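Uncharacterized protein (PDB 4RD8) is of unknown function, a mostly helical protein of Legionella pneumophila that belongs to the uncharacterised DUF5636 family. Local coordinates at residues Lys33-Leu38 with Asp181-Lys186. The protein carries 3 engineered substitutions. Sequence-based numbering, arbitrary orientation.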
loop_
_atom_site.group_PDB
_atom_site.type_symbol
_atom_site.label_atom_id
_atom_site.label_comp_id
_atom_site.label_asym_id
_atom_site.label_seq_id
_atom_site.Cartn_x
_atom_site.Cartn_y
_atom_site.Cartn_z
ATOM N N LYS A 33 11.081 2.068 -9.329
ATOM C CA LYS A 33 9.872 2.443 -10.059
ATOM C C LYS A 33 8.730 2.796 -9.091
ATOM O O LYS A 33 8.027 3.793 -9.293
ATOM C CB LYS A 33 9.464 1.323 -11.026
ATOM C CG LYS A 33 10.479 1.069 -12.140
ATOM C CD LYS A 33 10.574 2.242 -13.095
ATOM C CE LYS A 33 9.367 2.321 -14.016
ATOM N NZ LYS A 33 9.408 1.281 -15.080
ATOM N N ILE A 34 8.569 1.996 -8.042
ATOM C CA ILE A 34 7.550 2.255 -7.021
ATOM C C ILE A 34 7.799 3.588 -6.330
ATOM O O ILE A 34 6.878 4.386 -6.159
ATOM C CB ILE A 34 7.486 1.113 -5.992
ATOM C CG1 ILE A 34 6.903 -0.128 -6.664
ATOM C CG2 ILE A 34 6.655 1.508 -4.779
ATOM C CD1 ILE A 34 6.913 -1.358 -5.779
ATOM N N GLU A 35 9.051 3.838 -5.959
ATOM C CA GLU A 35 9.406 5.074 -5.269
ATOM C C GLU A 35 9.093 6.263 -6.163
ATOM O O GLU A 35 8.542 7.264 -5.713
ATOM C CB GLU A 35 10.893 5.075 -4.898
ATOM C CG GLU A 35 11.302 6.189 -3.958
ATOM C CD GLU A 35 12.805 6.353 -3.884
ATOM O OE1 GLU A 35 13.463 6.222 -4.941
ATOM O OE2 GLU A 35 13.330 6.608 -2.776
ATOM N N ASN A 36 9.430 6.142 -7.442
ATOM C CA ASN A 36 9.231 7.235 -8.381
ATOM C C ASN A 36 7.754 7.492 -8.667
ATOM O O ASN A 36 7.365 8.618 -8.966
ATOM C CB ASN A 36 9.992 6.966 -9.684
ATOM C CG ASN A 36 11.487 7.176 -9.541
ATOM O OD1 ASN A 36 11.945 7.851 -8.617
ATOM N ND2 ASN A 36 12.256 6.606 -10.464
ATOM N N TYR A 37 6.950 6.437 -8.579
ATOM C CA TYR A 37 5.510 6.527 -8.789
ATOM C C TYR A 37 4.842 7.219 -7.595
ATOM O O TYR A 37 4.123 8.200 -7.757
ATOM C CB TYR A 37 4.918 5.126 -9.039
ATOM C CG TYR A 37 3.404 5.068 -8.932
ATOM C CD1 TYR A 37 2.593 5.714 -9.857
ATOM C CD2 TYR A 37 2.792 4.374 -7.897
ATOM C CE1 TYR A 37 1.208 5.666 -9.756
ATOM C CE2 TYR A 37 1.416 4.324 -7.782
ATOM C CZ TYR A 37 0.629 4.965 -8.713
ATOM O OH TYR A 37 -0.738 4.917 -8.595
ATOM N N LEU A 38 5.113 6.732 -6.393
ATOM C CA LEU A 38 4.499 7.308 -5.190
ATOM C C LEU A 38 4.879 8.767 -4.920
ATOM O O LEU A 38 4.127 9.492 -4.268
ATOM C CB LEU A 38 4.810 6.437 -3.959
ATOM C CG LEU A 38 4.246 5.014 -4.033
ATOM C CD1 LEU A 38 4.673 4.208 -2.816
ATOM C CD2 LEU A 38 2.718 5.011 -4.162
ATOM N N ASP A 181 10.347 1.330 4.910
ATOM C CA ASP A 181 10.301 2.767 5.197
ATOM C C ASP A 181 10.463 3.652 3.953
ATOM O O ASP A 181 9.693 4.592 3.738
ATOM C CB ASP A 181 11.408 3.154 6.179
ATOM C CG ASP A 181 11.215 2.562 7.566
ATOM O OD1 ASP A 181 10.100 2.088 7.887
ATOM O OD2 ASP A 181 12.190 2.603 8.354
ATOM N N VAL A 182 11.490 3.373 3.155
ATOM C CA VAL A 182 11.838 4.240 2.023
ATOM C C VAL A 182 10.733 4.275 0.973
ATOM O O VAL A 182 10.517 5.304 0.298
ATOM C CB VAL A 182 13.187 3.814 1.390
ATOM C CG1 VAL A 182 13.440 4.542 0.092
ATOM C CG2 VAL A 182 14.322 4.092 2.363
ATOM N N LEU A 183 10.014 3.164 0.850
ATOM C CA LEU A 183 8.965 3.053 -0.154
ATOM C C LEU A 183 7.614 3.568 0.321
ATOM O O LEU A 183 6.982 4.359 -0.371
ATOM C CB LEU A 183 8.810 1.607 -0.628
ATOM C CG LEU A 183 10.015 1.087 -1.413
ATOM C CD1 LEU A 183 9.689 -0.274 -2.007
ATOM C CD2 LEU A 183 10.436 2.081 -2.496
ATOM N N ILE A 184 7.179 3.130 1.499
ATOM C CA ILE A 184 5.793 3.345 1.896
ATOM C C ILE A 184 5.616 3.792 3.335
ATOM O O ILE A 184 4.493 3.875 3.822
ATOM C CB ILE A 184 4.942 2.071 1.672
ATOM C CG1 ILE A 184 5.514 0.912 2.502
ATOM C CG2 ILE A 184 4.845 1.731 0.171
ATOM C CD1 ILE A 184 4.675 -0.333 2.493
ATOM N N ASP A 185 6.713 4.064 4.041
ATOM C CA ASP A 185 6.590 4.524 5.426
ATOM C C ASP A 185 7.563 5.679 5.703
ATOM O O ASP A 185 8.130 5.781 6.794
ATOM C CB ASP A 185 6.822 3.356 6.399
ATOM C CG ASP A 185 5.818 3.319 7.534
ATOM O OD1 ASP A 185 4.924 4.183 7.581
ATOM O OD2 ASP A 185 5.914 2.404 8.384
ATOM N N LYS A 186 7.733 6.546 4.703
ATOM C CA LYS A 186 8.721 7.635 4.770
ATOM C C LYS A 186 8.095 8.901 5.334
ATOM O O LYS A 186 7.818 9.858 4.606
ATOM C CB LYS A 186 9.319 7.922 3.383
ATOM C CG LYS A 186 10.681 8.619 3.406
ATOM C CD LYS A 186 11.733 7.742 4.107
ATOM C CE LYS A 186 13.122 8.380 4.084
ATOM N NZ LYS A 186 13.252 9.550 4.997
HETATM O O HOH W 1 11.939 7.322 -0.694
#
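Glu-35 reaches across to Val-182 and Leu-183. Glu-35 CB lies 3.9 Å from Leu-183 CD2, so the root of the acid makes an apolar contact. CG stands anti to the backbone N (chi1 -169°), and the extended chain beyond it carries the carboxylate out to Val-182. At the tip, Glu-35 OE2 comes 3.5 Å from Val-182 CG1, the two side chains crossing obliquely. Glu-35 OE2 also accepts a hydrogen bond from a water, whose O is 2.6 Å away. The O of that water also donates to Val-182 O, at 2.7 Å, and so ties the carboxylate to the backbone of the facing helix. The bridge is the polar link between the segments; the other contacts are apolar or plain van der Waals.

The contact belongs to an all-alpha fold, without strands. It joins the last turns of helix 25-38 to the short helix 179-184. Helix 130-144 packs against both, with Ile-138 on Ile-34 and Trp-135 on Ile-184. Leu-183 CD2 also approaches Ile-34 CG2, loosely, at 4.5 Å. One turn on from Ile-34, Leu-38 CD1 touches Ile-184 CG2 at 3.9 Å. Leu-38 CD1 also sits 3.4 Å from Leu-183 O. This carbonyl oxygen is buried here and has no hydrogen-bond partner in the model, whereas Ile-184 O is bonded by Gln-134 NE2.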